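Local coordinates for protein histone deacetylase complex subunit SAP18 (Mus musculus, PDB 4A6Q) that enhances transcriptional repression by the SIN3-HDAC1 complex and serves as an auxiliary component of the exon junction complex deposited on spliced mRNAs, at residues L30-H41 and F127-T138; L66-K74 and E105-R113. All coordinates share one frame; numbering follows the deposited sequence. Where two conformers were deposited one is given.

Contact 1 of 2, residues L30-H41 and F127-T138. With IPA (isopropyl alcohol), chain B.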
loop_
_atom_site.group_PDB
_atom_site.type_symbol
_atom_site.label_atom_id
_atom_site.label_comp_id
_atom_site.label_asym_id
_atom_site.label_seq_id
_atom_site.Cartn_x
_atom_site.Cartn_y
_atom_site.Cartn_z
ATOM N N LEU A 30 -0.939 -10.666 1.494
ATOM C CA LEU A 30 -1.392 -9.303 1.189
ATOM C C LEU A 30 -2.593 -9.371 0.238
ATOM O O LEU A 30 -2.516 -10.004 -0.787
ATOM C CB LEU A 30 -0.249 -8.574 0.503
ATOM C CG LEU A 30 -0.508 -7.136 0.018
ATOM C CD1 LEU A 30 -0.765 -6.248 1.228
ATOM C CD2 LEU A 30 0.635 -6.629 -0.832
ATOM N N ARG A 31 -3.688 -8.711 0.604
ATOM C CA ARG A 31 -4.899 -8.669 -0.235
ATOM C C ARG A 31 -4.930 -7.323 -0.955
ATOM O O ARG A 31 -4.941 -6.262 -0.310
ATOM C CB ARG A 31 -6.141 -8.845 0.642
ATOM C CG ARG A 31 -6.135 -10.208 1.413
ATOM C CD ARG A 31 -7.345 -10.345 2.333
ATOM N NE ARG A 31 -8.580 -10.482 1.570
ATOM C CZ ARG A 31 -9.792 -10.575 2.105
ATOM N NH1 ARG A 31 -9.956 -10.536 3.429
ATOM N NH2 ARG A 31 -10.851 -10.682 1.310
ATOM N N VAL A 32 -4.878 -7.377 -2.283
ATOM C CA VAL A 32 -4.773 -6.171 -3.112
ATOM C C VAL A 32 -6.035 -6.029 -3.936
ATOM O O VAL A 32 -6.465 -6.974 -4.593
ATOM C CB VAL A 32 -3.587 -6.322 -4.073
ATOM C CG1 VAL A 32 -3.450 -5.086 -4.958
ATOM C CG2 VAL A 32 -2.299 -6.535 -3.276
ATOM N N PHE A 33 -6.656 -4.859 -3.856
ATOM C CA PHE A 33 -7.827 -4.566 -4.638
ATOM C C PHE A 33 -7.411 -3.528 -5.647
ATOM O O PHE A 33 -6.516 -2.734 -5.363
ATOM C CB PHE A 33 -8.932 -4.053 -3.712
ATOM C CG PHE A 33 -9.336 -5.076 -2.669
ATOM C CD1 PHE A 33 -8.675 -5.152 -1.456
ATOM C CD2 PHE A 33 -10.348 -5.993 -2.935
ATOM C CE1 PHE A 33 -9.018 -6.102 -0.518
ATOM C CE2 PHE A 33 -10.713 -6.939 -1.993
ATOM C CZ PHE A 33 -10.021 -7.015 -0.791
ATOM N N THR A 34 -8.028 -3.573 -6.811
ATOM C CA THR A 34 -7.623 -2.662 -7.890
ATOM C C THR A 34 -8.845 -2.020 -8.533
ATOM O O THR A 34 -9.944 -2.578 -8.516
ATOM C CB THR A 34 -6.758 -3.363 -9.005
ATOM O OG1 THR A 34 -7.484 -4.464 -9.579
ATOM C CG2 THR A 34 -5.436 -3.910 -8.436
ATOM N N THR A 35 -8.643 -0.829 -9.092
ATOM C CA THR A 35 -9.688 -0.192 -9.890
ATOM C C THR A 35 -9.140 0.259 -11.225
ATOM O O THR A 35 -7.926 0.412 -11.394
ATOM C CB THR A 35 -10.293 1.066 -9.210
ATOM O OG1 THR A 35 -9.321 2.135 -9.235
ATOM C CG2 THR A 35 -10.695 0.784 -7.787
ATOM N N ASN A 36 -10.062 0.482 -12.170
ATOM C CA ASN A 36 -9.703 1.141 -13.443
ATOM C C ASN A 36 -10.628 2.292 -13.820
ATOM O O ASN A 36 -10.703 2.672 -14.984
ATOM C CB ASN A 36 -9.562 0.121 -14.582
ATOM C CG ASN A 36 -10.861 -0.620 -14.894
ATOM O OD1 ASN A 36 -11.912 -0.374 -14.304
ATOM N ND2 ASN A 36 -10.781 -1.544 -15.845
ATOM N N ASN A 37 -11.302 2.858 -12.827
ATOM C CA ASN A 37 -12.222 3.975 -13.045
ATOM C C ASN A 37 -11.617 5.327 -12.733
ATOM O O ASN A 37 -12.290 6.357 -12.826
ATOM C CB ASN A 37 -13.513 3.792 -12.227
ATOM C CG ASN A 37 -13.293 3.906 -10.731
ATOM O OD1 ASN A 37 -12.157 3.874 -10.254
ATOM N ND2 ASN A 37 -14.395 4.050 -9.978
ATOM N N GLY A 38 -10.369 5.338 -12.316
ATOM C CA GLY A 38 -9.693 6.586 -12.006
ATOM C C GLY A 38 -9.679 7.004 -10.547
ATOM O O GLY A 38 -9.163 8.076 -10.216
ATOM N N ARG A 39 -10.247 6.185 -9.667
ATOM C CA ARG A 39 -10.233 6.520 -8.250
ATOM C C ARG A 39 -10.152 5.285 -7.397
ATOM O O ARG A 39 -10.340 4.173 -7.893
ATOM C CB ARG A 39 -11.472 7.311 -7.880
ATOM C CG ARG A 39 -12.743 6.587 -8.084
ATOM C CD ARG A 39 -13.826 7.607 -8.410
ATOM N NE ARG A 39 -13.357 8.468 -9.485
ATOM C CZ ARG A 39 -13.820 8.430 -10.729
ATOM N NH1 ARG A 39 -14.789 7.580 -11.056
ATOM N NH2 ARG A 39 -13.304 9.244 -11.642
ATOM N N HIS A 40 -9.815 5.484 -6.128
ATOM C CA HIS A 40 -9.827 4.371 -5.192
ATOM C C HIS A 40 -11.233 3.844 -4.962
ATOM O O HIS A 40 -12.232 4.542 -5.173
ATOM C CB HIS A 40 -9.142 4.749 -3.876
ATOM C CG HIS A 40 -7.664 4.837 -4.017
ATOM N ND1 HIS A 40 -6.883 3.718 -4.200
ATOM C CD2 HIS A 40 -6.822 5.898 -4.114
ATOM C CE1 HIS A 40 -5.628 4.074 -4.359
ATOM N NE2 HIS A 40 -5.565 5.394 -4.341
ATOM N N HIS A 41 -11.319 2.601 -4.526
ATOM C CA HIS A 41 -12.559 2.095 -4.008
ATOM C C HIS A 41 -13.060 3.020 -2.891
ATOM O O HIS A 41 -12.270 3.584 -2.127
ATOM C CB HIS A 41 -12.396 0.674 -3.431
ATOM C CG HIS A 41 -12.284 -0.405 -4.466
ATOM N ND1 HIS A 41 -11.097 -1.035 -4.762
ATOM C CD2 HIS A 41 -13.231 -1.001 -5.234
ATOM C CE1 HIS A 41 -11.312 -1.958 -5.690
ATOM N NE2 HIS A 41 -12.589 -1.937 -6.010
ATOM N N PHE A 127 1.946 -0.059 7.475
ATOM C CA PHE A 127 1.050 -1.135 7.076
ATOM C C PHE A 127 1.018 -2.176 8.184
ATOM O O PHE A 127 2.049 -2.472 8.807
ATOM C CB PHE A 127 1.580 -1.775 5.778
ATOM C CG PHE A 127 0.742 -2.904 5.309
ATOM C CD1 PHE A 127 -0.389 -2.682 4.550
ATOM C CD2 PHE A 127 1.099 -4.206 5.647
ATOM C CE1 PHE A 127 -1.169 -3.754 4.129
ATOM C CE2 PHE A 127 0.338 -5.252 5.247
ATOM C CZ PHE A 127 -0.794 -5.027 4.497
ATOM N N GLN A 128 -0.162 -2.733 8.422
ATOM C CA GLN A 128 -0.315 -3.836 9.366
ATOM C C GLN A 128 -1.021 -4.967 8.693
ATOM O O GLN A 128 -1.885 -4.773 7.849
ATOM C CB GLN A 128 -1.119 -3.389 10.596
ATOM C CG GLN A 128 -0.365 -2.356 11.389
ATOM C CD GLN A 128 -1.033 -1.944 12.680
ATOM O OE1 GLN A 128 -0.379 -1.405 13.561
ATOM N NE2 GLN A 128 -2.326 -2.184 12.797
ATOM N N ILE A 129 -0.653 -6.192 9.080
ATOM C CA ILE A 129 -1.360 -7.353 8.591
ATOM C C ILE A 129 -2.793 -7.139 8.984
ATOM O O ILE A 129 -3.069 -6.738 10.108
ATOM C CB ILE A 129 -0.818 -8.672 9.248
ATOM C CG1 ILE A 129 0.234 -9.298 8.356
ATOM C CG2 ILE A 129 -1.921 -9.662 9.514
ATOM C CD1 ILE A 129 1.424 -8.433 8.202
ATOM N N GLY A 130 -3.714 -7.372 8.065
ATOM C CA GLY A 130 -5.098 -7.117 8.384
ATOM C C GLY A 130 -5.564 -5.945 7.549
ATOM O O GLY A 130 -6.770 -5.800 7.284
ATOM N N ASP A 131 -4.617 -5.081 7.188
ATOM C CA ASP A 131 -4.970 -3.977 6.284
ATOM C C ASP A 131 -5.083 -4.503 4.866
ATOM O O ASP A 131 -4.471 -5.516 4.521
ATOM C CB ASP A 131 -3.886 -2.899 6.255
ATOM C CG ASP A 131 -3.659 -2.202 7.582
ATOM O OD1 ASP A 131 -4.512 -2.294 8.518
ATOM O OD2 ASP A 131 -2.612 -1.506 7.698
ATOM N N TYR A 132 -5.773 -3.752 4.007
ATOM C CA TYR A 132 -5.820 -4.055 2.563
ATOM C C TYR A 132 -5.031 -3.026 1.779
ATOM O O TYR A 132 -4.814 -1.891 2.255
ATOM C CB TYR A 132 -7.263 -4.067 2.046
ATOM C CG TYR A 132 -8.216 -4.864 2.914
ATOM C CD1 TYR A 132 -7.984 -6.196 3.159
ATOM C CD2 TYR A 132 -9.352 -4.281 3.440
ATOM C CE1 TYR A 132 -8.853 -6.950 3.954
ATOM C CE2 TYR A 132 -10.215 -5.017 4.224
ATOM C CZ TYR A 132 -9.966 -6.351 4.462
ATOM O OH TYR A 132 -10.828 -7.112 5.251
ATOM N N LEU A 133 -4.563 -3.417 0.594
ATOM C CA LEU A 133 -3.936 -2.443 -0.312
ATOM C C LEU A 133 -4.855 -2.169 -1.483
ATOM O O LEU A 133 -5.415 -3.094 -2.062
ATOM C CB LEU A 133 -2.625 -3.029 -0.826
ATOM C CG LEU A 133 -1.635 -2.059 -1.450
ATOM C CD1 LEU A 133 -1.081 -1.067 -0.396
ATOM C CD2 LEU A 133 -0.488 -2.905 -2.032
ATOM N N ASP A 134 -5.057 -0.889 -1.819
ATOM C CA ASP A 134 -5.953 -0.548 -2.932
ATOM C C ASP A 134 -5.123 0.169 -3.977
ATOM O O ASP A 134 -4.402 1.111 -3.655
ATOM C CB ASP A 134 -7.068 0.391 -2.437
ATOM C CG ASP A 134 -8.256 0.415 -3.360
ATOM O OD1 ASP A 134 -8.904 -0.623 -3.529
ATOM O OD2 ASP A 134 -8.605 1.488 -3.896
ATOM N N ILE A 135 -5.204 -0.261 -5.223
ATOM C CA ILE A 135 -4.410 0.375 -6.277
ATOM C C ILE A 135 -5.331 0.871 -7.375
ATOM O O ILE A 135 -6.025 0.087 -8.006
ATOM C CB ILE A 135 -3.382 -0.601 -6.887
ATOM C CG1 ILE A 135 -2.582 -1.292 -5.787
ATOM C CG2 ILE A 135 -2.487 0.141 -7.896
ATOM C CD1 ILE A 135 -1.629 -2.350 -6.355
ATOM N N ALA A 136 -5.343 2.180 -7.596
ATOM C CA ALA A 136 -6.125 2.754 -8.670
ATOM C C ALA A 136 -5.198 2.871 -9.883
ATOM O O ALA A 136 -4.175 3.565 -9.819
ATOM C CB ALA A 136 -6.651 4.132 -8.264
ATOM N N ILE A 137 -5.532 2.172 -10.961
ATOM C CA ILE A 137 -4.651 2.130 -12.136
ATOM C C ILE A 137 -5.278 3.031 -13.187
ATOM O O ILE A 137 -6.476 2.921 -13.472
ATOM C CB ILE A 137 -4.525 0.706 -12.667
ATOM C CG1 ILE A 137 -4.036 -0.225 -11.549
ATOM C CG2 ILE A 137 -3.530 0.657 -13.860
ATOM C CD1 ILE A 137 -4.008 -1.714 -11.935
ATOM N N THR A 138 -4.485 3.935 -13.756
ATOM C CA THR A 138 -4.994 4.834 -14.790
ATOM C C THR A 138 -4.068 4.807 -16.003
ATOM O O THR A 138 -2.894 4.511 -15.891
ATOM C CB THR A 138 -5.167 6.269 -14.290
ATOM O OG1 THR A 138 -3.955 6.724 -13.694
ATOM C CG2 THR A 138 -6.298 6.383 -13.260
HETATM C C1 IPA B . -7.357 -3.734 -13.077
HETATM C C2 IPA B . -8.872 -3.736 -12.908
HETATM C C3 IPA B . -9.398 -5.131 -13.230
HETATM O O2 IPA B . -9.220 -3.414 -11.572
HETATM O O HOH W 1 -3.797 -7.664 3.234
HETATM O O HOH W 2 -8.365 3.593 -11.474
HETATM O O HOH W 3 -8.391 3.982 -15.468
#
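The carboxylate of Asp134 is gripped by two consecutive histidines. His41 ND1 meets the syn lone pair of Asp134 OD1 at 2.5 Å, very short and nearly straight, while His40 ND1 reaches the anti lone pair of Asp134 OD2 at 2.8 Å. Each acceptor oxygen lies close to the plane of its histidine ring, the rings being turned 59° and 48° from the carboxylate. The backbone N of His41 gives OD2 a second donor, the third for the carboxylate, fixing the rotation of the group. Ala136 CB sits over one face of the His40 ring, and NE2 on that ring bonds Asn88. These strands, 30-35 and 132-138, are adjacent parallel inner strands of the ubiquitin-like mixed sheet, joined by a ladder of five backbone bonds from Arg31 O to Ile137 N. Further along the histidine-bearing face, Phe33 turns its ring edge toward the face of Tyr132, centroids 5.5 Å apart, with Phe46 against both rings. The opposite face is largely apolar: Val32 CG1 touches Ile135 CD1 at 3.6 Å, and Leu30, its CG swung away from the backbone N (chi1 177°), brings CD1 to 3.5 Å from Phe127 CZ. Thr34 is the polar exception there, its OG1 hydrogen-bonding the isopropyl alcohol.

Contact 2 of 2, residues L66-K74 and E105-R113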
loop_
_atom_site.group_PDB
_atom_site.type_symbol
_atom_site.label_atom_id
_atom_site.label_comp_id
_atom_site.label_asym_id
_atom_site.label_seq_id
_atom_site.Cartn_x
_atom_site.Cartn_y
_atom_site.Cartn_z
ATOM N N LEU A 66 6.698 -0.431 -3.561
ATOM C CA LEU A 66 5.635 -0.225 -4.540
ATOM C C LEU A 66 5.988 -0.829 -5.913
ATOM O O LEU A 66 5.106 -1.416 -6.593
ATOM C CB LEU A 66 5.295 1.269 -4.689
ATOM C CG LEU A 66 4.828 1.939 -3.412
ATOM C CD1 LEU A 66 4.301 3.315 -3.758
ATOM C CD2 LEU A 66 3.780 1.120 -2.650
ATOM N N LYS A 67 7.236 -0.697 -6.368
ATOM C CA LYS A 67 7.650 -1.257 -7.661
ATOM C C LYS A 67 7.580 -2.777 -7.705
ATOM O O LYS A 67 7.164 -3.388 -8.688
ATOM C CB LYS A 67 9.086 -0.832 -8.011
ATOM C CG LYS A 67 9.235 0.366 -8.924
ATOM C CD LYS A 67 8.367 0.351 -10.189
ATOM C CE LYS A 67 8.708 1.566 -11.049
ATOM N NZ LYS A 67 8.008 1.617 -12.373
ATOM N N GLU A 68 7.949 -3.413 -6.589
ATOM C CA GLU A 68 7.864 -4.855 -6.509
ATOM C C GLU A 68 6.421 -5.297 -6.677
ATOM O O GLU A 68 6.113 -6.297 -7.338
ATOM C CB GLU A 68 8.403 -5.319 -5.141
ATOM C CG GLU A 68 8.401 -6.800 -4.931
ATOM C CD GLU A 68 9.071 -7.226 -3.623
ATOM O OE1 GLU A 68 9.430 -6.346 -2.806
ATOM O OE2 GLU A 68 9.297 -8.456 -3.482
ATOM N N LEU A 69 5.511 -4.572 -6.021
ATOM C CA LEU A 69 4.113 -4.935 -6.104
ATOM C C LEU A 69 3.497 -4.655 -7.459
ATOM O O LEU A 69 2.686 -5.432 -7.935
ATOM C CB LEU A 69 3.324 -4.253 -4.978
ATOM C CG LEU A 69 3.831 -4.686 -3.585
ATOM C CD1 LEU A 69 3.170 -3.832 -2.514
ATOM C CD2 LEU A 69 3.525 -6.191 -3.333
ATOM N N THR A 70 3.881 -3.562 -8.104
ATOM C CA THR A 70 3.284 -3.320 -9.415
ATOM C C THR A 70 3.745 -4.348 -10.445
ATOM O O THR A 70 3.004 -4.680 -11.353
ATOM C CB THR A 70 3.569 -1.931 -9.983
ATOM O OG1 THR A 70 4.946 -1.831 -10.300
ATOM C CG2 THR A 70 3.162 -0.836 -9.012
ATOM N N SER A 71 4.948 -4.886 -10.284
ATOM C CA SER A 71 5.407 -5.956 -11.162
ATOM C C SER A 71 4.464 -7.157 -11.121
ATOM O O SER A 71 4.163 -7.751 -12.163
ATOM C CB SER A 71 6.824 -6.389 -10.800
ATOM O OG SER A 71 7.333 -7.259 -11.797
ATOM N N LEU A 72 3.973 -7.501 -9.932
ATOM C CA LEU A 72 3.028 -8.610 -9.813
ATOM C C LEU A 72 1.661 -8.283 -10.420
ATOM O O LEU A 72 1.008 -9.141 -11.017
ATOM C CB LEU A 72 2.880 -9.032 -8.347
ATOM C CG LEU A 72 4.198 -9.566 -7.766
ATOM C CD1 LEU A 72 4.129 -9.690 -6.251
ATOM C CD2 LEU A 72 4.545 -10.896 -8.368
ATOM N N VAL A 73 1.204 -7.046 -10.230
ATOM C CA VAL A 73 -0.058 -6.627 -10.814
ATOM C C VAL A 73 0.027 -6.718 -12.342
ATOM O O VAL A 73 -0.913 -7.174 -13.005
ATOM C CB VAL A 73 -0.415 -5.205 -10.340
ATOM C CG1 VAL A 73 -1.675 -4.650 -11.061
ATOM C CG2 VAL A 73 -0.643 -5.202 -8.840
ATOM N N LYS A 74 1.168 -6.336 -12.902
ATOM C CA LYS A 74 1.330 -6.394 -14.362
ATOM C C LYS A 74 1.263 -7.807 -14.957
ATOM O O LYS A 74 0.871 -7.971 -16.121
ATOM C CB LYS A 74 2.624 -5.716 -14.770
ATOM C CG LYS A 74 2.593 -4.232 -14.639
ATOM C CD LYS A 74 4.003 -3.706 -14.580
ATOM C CE LYS A 74 4.011 -2.261 -14.267
ATOM N NZ LYS A 74 5.417 -1.775 -14.170
ATOM N N GLU A 105 -3.959 7.462 1.167
ATOM C CA GLU A 105 -3.121 7.381 -0.022
ATOM C C GLU A 105 -1.665 7.441 0.391
ATOM O O GLU A 105 -1.284 8.279 1.211
ATOM C CB GLU A 105 -3.433 8.547 -0.968
ATOM C CG GLU A 105 -2.665 8.481 -2.295
ATOM C CD GLU A 105 -1.312 9.193 -2.254
ATOM O OE1 GLU A 105 -1.028 9.922 -1.284
ATOM O OE2 GLU A 105 -0.521 9.037 -3.212
ATOM N N ILE A 106 -0.828 6.565 -0.182
ATOM C CA ILE A 106 0.578 6.533 0.228
ATOM C C ILE A 106 1.602 6.939 -0.852
ATOM O O ILE A 106 2.630 7.530 -0.532
ATOM C CB ILE A 106 1.031 5.148 0.838
ATOM C CG1 ILE A 106 0.764 3.989 -0.119
ATOM C CG2 ILE A 106 0.287 4.895 2.154
ATOM C CD1 ILE A 106 1.402 2.636 0.346
ATOM N N GLY A 107 1.323 6.665 -2.104
ATOM C CA GLY A 107 2.341 6.915 -3.131
ATOM C C GLY A 107 1.947 6.350 -4.461
ATOM O O GLY A 107 0.914 5.694 -4.603
ATOM N N SER A 108 2.771 6.604 -5.496
ATOM C CA SER A 108 2.432 6.120 -6.829
ATOM C C SER A 108 3.670 5.753 -7.610
ATOM O O SER A 108 4.785 6.182 -7.285
ATOM C CB SER A 108 1.629 7.145 -7.637
ATOM O OG SER A 108 2.378 8.320 -7.820
ATOM N N THR A 109 3.451 4.940 -8.620
ATOM C CA THR A 109 4.515 4.549 -9.539
ATOM C C THR A 109 3.968 4.628 -10.970
ATOM O O THR A 109 2.769 4.782 -11.197
ATOM C CB THR A 109 4.970 3.113 -9.321
ATOM O OG1 THR A 109 3.878 2.225 -9.546
ATOM C CG2 THR A 109 5.540 2.871 -7.930
HETATM N N MSE A 110 4.874 4.527 -11.948
HETATM C CA MSE A 110 4.490 4.574 -13.338
HETATM C C MSE A 110 5.289 3.556 -14.137
HETATM O O MSE A 110 6.494 3.423 -13.953
HETATM C CB MSE A 110 4.756 5.971 -13.868
HETATM C CG MSE A 110 4.543 6.075 -15.308
HETATM SE SE MSE A 110 4.652 7.910 -15.738
HETATM C CE MSE A 110 2.869 8.453 -15.132
ATOM N N SER A 111 4.605 2.825 -15.007
ATOM C CA SER A 111 5.267 1.839 -15.853
ATOM C C SER A 111 6.351 2.454 -16.714
ATOM O O SER A 111 6.095 3.406 -17.423
ATOM C CB SER A 111 4.246 1.172 -16.767
ATOM O OG SER A 111 3.436 0.309 -16.015
ATOM N N GLY A 112 7.559 1.898 -16.638
ATOM C CA GLY A 112 8.631 2.343 -17.529
ATOM C C GLY A 112 9.297 3.630 -17.093
ATOM O O GLY A 112 10.088 4.202 -17.839
ATOM N N ARG A 113 8.989 4.101 -15.890
ATOM C CA ARG A 113 9.546 5.374 -15.430
ATOM C C ARG A 113 10.007 5.241 -13.981
ATOM O O ARG A 113 9.329 4.604 -13.160
ATOM C CB ARG A 113 8.545 6.528 -15.584
ATOM C CG ARG A 113 9.151 7.920 -15.311
ATOM C CD ARG A 113 8.173 9.067 -15.579
ATOM N NE ARG A 113 8.688 10.352 -15.097
ATOM C CZ ARG A 113 9.223 11.293 -15.873
ATOM N NH1 ARG A 113 9.314 11.104 -17.185
ATOM N NH2 ARG A 113 9.660 12.432 -15.339
HETATM O O HOH W 4 5.113 0.676 -12.121
HETATM O O HOH W 5 7.696 4.776 -11.136
HETATM O O HOH W 6 8.495 -0.423 -14.931
#
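Ile106 CD1 meets Leu66 CD2 at 4.1 Å, where the first turn of helix 66-76 packs on the edge strand 101-110. Ile106 and Gly107 form a classic beta bulge opposite Phe89, and Leu66 CD1 lies against the Gly107 backbone, leaving little room for a side chain there. Thr109 turns both its branches to the helix: CG2 is 3.6 Å from Leu66 CB, while OG1, set between the backbone N and carbonyl carbon (chi1 61°), comes to 3.2 Å from Thr70 CG2. A water joins Thr109 OG1 to Thr70 OG1 and to the ammonium groups of Lys67 and Lys74. At Met110, a selenomethionine, the backbone O receives Lys67 NZ at 2.8 Å from above its carbonyl plane; Arg113 N, closing the type II turn, arrives from the other face. Ser111 OG bonds Ala80 O. Lys67 bends at chi2 (-48°) to bring NZ over this turn, with a weak second bond to Arg113 O. A leucine in its place would probably leave the Met110 carbonyl without its ammonium partner and the turn freer to shift. Because the ammonium is met by backbone carbonyls and water, its hold on the turn probably depends more on the path of the chain than on the side chains there.

How the contacts relate
Both contacts belong to one ubiquitin-like fold and share its mixed sheet. Contact 1 joins two inner strands and lies nearer the chain's centre, about 7 Å against 10 Å between centres; contact 2 joins the helix to an outermost strand. They meet through the helix: Leu69 packs on Leu30 and Leu133, and Val73 on Ile135 and Ile137, so the apolar face of contact 1 is covered by helix residues that make no contact with 105-113. In both, the packed side chains (Val32 and Ile135; Leu66 and Thr109) are buried, while the loop ends (Asn36 to Arg39; Gly112 and Arg113) lie at the surface. The parallel strand pair relies on regular backbone bonding and a direct histidine-carboxylate network, whereas the helix-strand contact has one lysine-to-carbonyl bond, a weaker second one, and bridging waters.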